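Side-chain contacts in fatty acid binding protein homolog (Echinococcus granulosus, PDB 1O8V), which binds fatty acids such as palmitate inside a beta-barrel and has been implicated in the acquisition, storage and transport of lipids: residues L85-V88 with M93-E96; Y105-V110 with K116-V121. All coordinates share one frame; numbering follows the deposited sequence.

Contact 1 (L85-V88 with M93-E96); sequences LITV and MKHE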
loop_
_atom_site.group_PDB
_atom_site.type_symbol
_atom_site.label_atom_id
_atom_site.label_comp_id
_atom_site.label_asym_id
_atom_site.label_seq_id
_atom_site.Cartn_x
_atom_site.Cartn_y
_atom_site.Cartn_z
ATOM N N LEU A 85 10.510 -2.742 2.900
ATOM C CA LEU A 85 10.748 -4.142 3.184
ATOM C C LEU A 85 9.389 -4.792 3.331
ATOM O O LEU A 85 8.555 -4.354 4.104
ATOM C CB LEU A 85 11.532 -4.305 4.499
ATOM C CG LEU A 85 12.005 -5.711 4.869
ATOM C CD1 LEU A 85 12.966 -6.325 3.913
ATOM C CD2 LEU A 85 12.694 -5.593 6.222
ATOM N N ILE A 86 9.148 -5.830 2.566
ATOM C CA ILE A 86 7.891 -6.541 2.580
ATOM C C ILE A 86 8.152 -8.006 2.966
ATOM O O ILE A 86 9.015 -8.661 2.391
ATOM C CB ILE A 86 7.241 -6.463 1.191
ATOM C CG1 ILE A 86 6.855 -5.017 0.868
ATOM C CG2 ILE A 86 5.999 -7.382 1.168
ATOM C CD1 ILE A 86 6.313 -4.786 -0.513
ATOM N N THR A 87 7.395 -8.504 3.935
ATOM C CA THR A 87 7.384 -9.920 4.270
ATOM C C THR A 87 5.957 -10.395 4.415
ATOM O O THR A 87 5.008 -9.594 4.414
ATOM C CB THR A 87 8.163 -10.195 5.572
ATOM O OG1 THR A 87 7.649 -9.368 6.629
ATOM C CG2 THR A 87 9.605 -9.789 5.424
ATOM N N VAL A 88 5.786 -11.701 4.565
ATOM C CA VAL A 88 4.469 -12.244 4.899
ATOM C C VAL A 88 4.576 -13.115 6.145
ATOM O O VAL A 88 5.422 -14.025 6.195
ATOM C CB VAL A 88 3.850 -13.058 3.758
ATOM C CG1 VAL A 88 2.529 -13.661 4.226
ATOM C CG2 VAL A 88 3.633 -12.181 2.537
ATOM N N MET A 93 0.508 -9.580 4.902
ATOM C CA MET A 93 1.588 -8.917 4.212
ATOM C C MET A 93 1.987 -7.708 5.057
ATOM O O MET A 93 1.155 -6.849 5.330
ATOM C CB MET A 93 1.171 -8.509 2.806
ATOM C CG MET A 93 2.346 -7.926 2.027
ATOM S SD MET A 93 1.994 -6.968 0.534
ATOM C CE MET A 93 0.800 -8.035 -0.208
ATOM N N LYS A 94 3.267 -7.650 5.422
ATOM C CA LYS A 94 3.828 -6.577 6.221
ATOM C C LYS A 94 4.756 -5.776 5.323
ATOM O O LYS A 94 5.761 -6.283 4.829
ATOM C CB LYS A 94 4.572 -7.142 7.438
ATOM C CG LYS A 94 3.665 -7.860 8.431
ATOM C CD LYS A 94 4.456 -8.653 9.431
ATOM C CE LYS A 94 4.828 -7.833 10.652
ATOM N NZ LYS A 94 5.723 -8.643 11.537
ATOM N N HIS A 95 4.443 -4.506 5.149
ATOM C CA HIS A 95 5.133 -3.632 4.224
ATOM C C HIS A 95 5.511 -2.359 5.001
ATOM O O HIS A 95 4.656 -1.558 5.335
ATOM C CB HIS A 95 4.169 -3.335 3.080
ATOM C CG HIS A 95 4.689 -2.419 2.012
ATOM N ND1 HIS A 95 3.911 -2.077 0.924
ATOM C CD2 HIS A 95 5.882 -1.788 1.832
ATOM C CE1 HIS A 95 4.578 -1.244 0.152
ATOM N NE2 HIS A 95 5.782 -1.073 0.658
ATOM N N GLU A 96 6.800 -2.201 5.316
ATOM C CA GLU A 96 7.282 -0.976 5.961
ATOM C C GLU A 96 7.899 -0.021 4.953
ATOM O O GLU A 96 8.484 -0.453 3.972
ATOM C CB GLU A 96 8.310 -1.251 7.052
ATOM C CG GLU A 96 9.594 -1.856 6.505
ATOM C CD GLU A 96 10.592 -2.211 7.598
ATOM O OE1 GLU A 96 10.449 -3.234 8.308
ATOM O OE2 GLU A 96 11.562 -1.437 7.704
HETATM O O HOH W 1 8.504 -4.844 6.888
#
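I86 lays the end of its side chain on the imidazole of H95. Its CD1 sits 3.7 Å from the centroid of the H95 ring and only 5° off the ring normal, a CH-pi contact over the middle of one face, while I86 CG1 lies over the CG-CD2 side of the same face, 3.5 Å from H95 CD2. CG1 is anti to the carbonyl carbon (chi1 -66°) and CD1 continues in an extended line, which carries the longer branch across to the ring. The shorter branch serves the other neighbour: I86 CG2 meets M93 CG at 3.8 Å. A branched aliphatic residue therefore suits a place between a flat ring and a flexible thioether chain.

On the face of L85, T87, K94 and E96 the contacts are partly polar. L85 and E96 run side by side, with L85 CB 3.7 Å from E96 CG, and a water bridges L85 O and E96 OE1, donating to both. T87 lies against the aliphatic base of K94, whose ammonium goes on to a salt bridge with E89.

The backbone sets this alternation. L85 with E96 and T87 with K94 are hydrogen-bonded pairs, the K94 N to T87 O bond being 2.8 Å and nearly straight at 173°; I86 with H95 and V88 with M93 are non-hydrogen-bonded pairs, whose CA atoms lie closer together, which helps bring the isoleucine onto the ring. Further out, E74 OE1 at NE2 and R108 NH1 at ND1 hold the two imidazole nitrogens of H95, fixing the ring's rotation, and M53 packs on I86, M93 and H95. This is an antiparallel beta hairpin of the fatty-acid-binding-protein barrel, with I86, M93 and H95 in its buried interior beside the R108 of the fatty-acid site.

Contact 2 (Y105-V110 with K116-V121); sequences YIERVV and KATVKV. With PLM (palmitic acid), chain B.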
loop_
_atom_site.group_PDB
_atom_site.type_symbol
_atom_site.label_atom_id
_atom_site.label_comp_id
_atom_site.label_asym_id
_atom_site.label_seq_id
_atom_site.Cartn_x
_atom_site.Cartn_y
_atom_site.Cartn_z
ATOM N N TYR A 105 3.841 1.811 8.442
ATOM C CA TYR A 105 3.617 0.380 8.549
ATOM C C TYR A 105 2.290 0.061 7.881
ATOM O O TYR A 105 1.236 0.521 8.308
ATOM C CB TYR A 105 3.597 -0.076 10.006
ATOM C CG TYR A 105 4.877 0.161 10.749
ATOM C CD1 TYR A 105 5.937 -0.723 10.655
ATOM C CD2 TYR A 105 5.029 1.269 11.561
ATOM C CE1 TYR A 105 7.102 -0.504 11.353
ATOM C CE2 TYR A 105 6.197 1.490 12.280
ATOM C CZ TYR A 105 7.234 0.610 12.163
ATOM O OH TYR A 105 8.378 0.859 12.869
ATOM N N ILE A 106 2.353 -0.748 6.841
ATOM C CA ILE A 106 1.176 -1.205 6.115
ATOM C C ILE A 106 1.028 -2.702 6.396
ATOM O O ILE A 106 1.997 -3.450 6.378
ATOM C CB ILE A 106 1.326 -0.955 4.588
ATOM C CG1 ILE A 106 1.691 0.502 4.321
ATOM C CG2 ILE A 106 0.067 -1.360 3.864
ATOM C CD1 ILE A 106 2.201 0.747 2.909
ATOM N N GLU A 107 -0.197 -3.137 6.684
ATOM C CA GLU A 107 -0.508 -4.558 6.836
ATOM C C GLU A 107 -1.648 -4.846 5.884
ATOM O O GLU A 107 -2.652 -4.147 5.927
ATOM C CB GLU A 107 -0.933 -4.901 8.276
ATOM C CG GLU A 107 0.086 -4.623 9.383
ATOM C CD GLU A 107 -0.529 -4.531 10.801
ATOM O OE1 GLU A 107 -1.755 -4.731 10.979
ATOM O OE2 GLU A 107 0.227 -4.239 11.778
ATOM N N ARG A 108 -1.507 -5.857 5.044
ATOM C CA ARG A 108 -2.591 -6.280 4.170
ATOM C C ARG A 108 -3.037 -7.669 4.572
ATOM O O ARG A 108 -2.206 -8.542 4.757
ATOM C CB ARG A 108 -2.144 -6.278 2.712
ATOM C CG ARG A 108 -1.819 -4.861 2.192
ATOM C CD ARG A 108 -1.337 -4.793 0.766
ATOM N NE ARG A 108 -1.122 -3.403 0.379
ATOM C CZ ARG A 108 0.048 -2.804 0.361
ATOM N NH1 ARG A 108 1.153 -3.432 0.700
ATOM N NH2 ARG A 108 0.103 -1.522 0.062
ATOM N N VAL A 109 -4.340 -7.841 4.720
ATOM C CA VAL A 109 -4.909 -9.168 5.007
ATOM C C VAL A 109 -6.067 -9.455 4.075
ATOM O O VAL A 109 -6.794 -8.543 3.706
ATOM C CB VAL A 109 -5.367 -9.259 6.443
ATOM C CG1 VAL A 109 -4.210 -8.951 7.385
ATOM C CG2 VAL A 109 -6.538 -8.344 6.725
ATOM N N VAL A 110 -6.218 -10.723 3.713
ATOM C CA VAL A 110 -7.270 -11.148 2.809
ATOM C C VAL A 110 -8.163 -12.156 3.525
ATOM O O VAL A 110 -7.695 -13.111 4.148
ATOM C CB VAL A 110 -6.686 -11.781 1.565
ATOM C CG1 VAL A 110 -7.760 -12.580 0.767
ATOM C CG2 VAL A 110 -6.042 -10.722 0.696
ATOM N N LYS A 116 -7.992 -6.026 3.199
ATOM C CA LYS A 116 -7.975 -4.879 4.094
ATOM C C LYS A 116 -6.535 -4.438 4.297
ATOM O O LYS A 116 -5.691 -5.218 4.733
ATOM C CB LYS A 116 -8.652 -5.168 5.447
ATOM C CG LYS A 116 -10.165 -5.172 5.385
ATOM C CD LYS A 116 -10.766 -4.860 6.763
ATOM C CE LYS A 116 -12.281 -4.660 6.678
ATOM N NZ LYS A 116 -12.706 -3.263 6.346
ATOM N N ALA A 117 -6.272 -3.174 3.983
ATOM C CA ALA A 117 -4.943 -2.583 4.151
ATOM C C ALA A 117 -4.985 -1.621 5.306
ATOM O O ALA A 117 -5.651 -0.576 5.222
ATOM C CB ALA A 117 -4.529 -1.856 2.911
ATOM N N THR A 118 -4.298 -1.954 6.386
ATOM C CA THR A 118 -4.168 -1.054 7.539
ATOM C C THR A 118 -2.868 -0.283 7.389
ATOM O O THR A 118 -1.837 -0.885 7.160
ATOM C CB THR A 118 -4.134 -1.880 8.818
ATOM O OG1 THR A 118 -5.359 -2.614 8.946
ATOM C CG2 THR A 118 -4.048 -1.001 10.072
ATOM N N VAL A 119 -2.941 1.030 7.516
ATOM C CA VAL A 119 -1.792 1.910 7.367
ATOM C C VAL A 119 -1.632 2.660 8.677
ATOM O O VAL A 119 -2.583 3.286 9.185
ATOM C CB VAL A 119 -2.009 2.919 6.216
ATOM C CG1 VAL A 119 -0.792 3.787 5.997
ATOM C CG2 VAL A 119 -2.398 2.188 4.952
ATOM N N LYS A 120 -0.424 2.605 9.222
ATOM C CA LYS A 120 -0.117 3.207 10.506
ATOM C C LYS A 120 1.106 4.101 10.405
ATOM O O LYS A 120 2.114 3.695 9.828
ATOM C CB LYS A 120 0.128 2.136 11.548
ATOM C CG LYS A 120 -1.123 1.349 11.888
ATOM C CD LYS A 120 -0.883 0.437 13.061
ATOM C CE LYS A 120 -0.017 -0.716 12.697
ATOM N NZ LYS A 120 -0.856 -1.879 12.364
ATOM N N VAL A 121 1.021 5.284 10.988
ATOM C CA VAL A 121 2.164 6.194 11.149
ATOM C C VAL A 121 2.038 6.728 12.558
ATOM O O VAL A 121 1.003 7.318 12.894
ATOM C CB VAL A 121 2.138 7.379 10.115
ATOM C CG1 VAL A 121 3.320 8.327 10.342
ATOM C CG2 VAL A 121 2.169 6.862 8.707
HETATM C C1 PLM B . -2.966 0.930 0.219
HETATM O O1 PLM B . -4.219 1.183 0.030
HETATM O O2 PLM B . -2.473 -0.130 -0.389
HETATM C C2 PLM B . -2.156 1.852 1.126
HETATM C C3 PLM B . -0.910 2.407 0.452
HETATM C C4 PLM B . -0.293 3.468 1.367
HETATM C C5 PLM B . 1.025 3.972 0.793
HETATM C C6 PLM B . 1.765 4.941 1.729
HETATM C C7 PLM B . 1.055 6.262 2.034
HETATM C C8 PLM B . 1.459 7.310 1.027
HETATM C C9 PLM B . 0.695 8.619 1.136
HETATM C CA PLM B . 0.592 9.271 -0.231
HETATM C CB PLM B . -0.816 9.616 -0.637
HETATM C CC PLM B . -0.940 10.160 -2.059
HETATM C CD PLM B . -2.226 9.698 -2.711
HETATM C CE PLM B . -2.078 8.531 -3.672
HETATM C CF PLM B . -3.447 8.056 -4.149
HETATM C CG PLM B . -3.397 6.874 -5.113
HETATM O O HOH W 2 -0.387 -1.499 9.735
#
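The guanidinium of R108 has I106 CG2 over one face, 3.7 Å above its centre, and the carboxylate of the palmitic acid at its edge. There R108 NH2 gives an almost linear hydrogen bond to PLM O2, 3.0 Å long with an angle of 174° at the hydrogen, the oxygen lying in the guanidinium plane. An arginine suits this place because its long chain, extended from CG to NE, carries a flat, charged donor group along the barrel interior.

Across the strands the small A117 packs on R108 through CB, 4.1 Å from R108 CG. V119 and I106 meet the lipid further along: V119 CG2 lies 3.8 Å from PLM C2, beside the head group, whereas I106 CD1 touches C4 and C5 of the alkyl chain.

The other face of the sheet carries Y105, E107, V109, K116, T118 and K120. E107 and K120 are not directly paired in register, yet K120, bent at chi3 (-72°) and chi4 (-96°), folds back so that its NZ forms a 2.7 Å salt bridge with E107 OE2, approaching from above the carboxylate plane. K120 NZ also donates to a water that in turn donates to Y105 O. V109 and K116 make an apolar contact before the lysine ammonium goes on to T129 OG1.

Six backbone hydrogen bonds hold the two strands in register. R108 probably offsets the charge of the lipid carboxylate within the barrel, in a site completed by R128 and Y130, while the aliphatic residues suit its chain; the E107-K120 pair probably balances charge on the outer face.

Overall arrangement
Following the chain from the N terminus, strand 81-89 turns back through a short connection into strand 92-98, and contact 1 closes that hairpin. The chain then turns again into strand 103-111, and contact 2 closes the next hairpin, with strand 114-121. The two contacts stand in series, neither enclosing nor crossing the other, and their centres are about 10 Å apart. Strands 92-98 and 103-111 join them as neighbours in the sheet, probably through backbone hydrogen bonds from R108 N to M93 O and from I106 N to H95 O. Together they form a four-strand up-and-down run of the barrel wall, extended by strand 124-132.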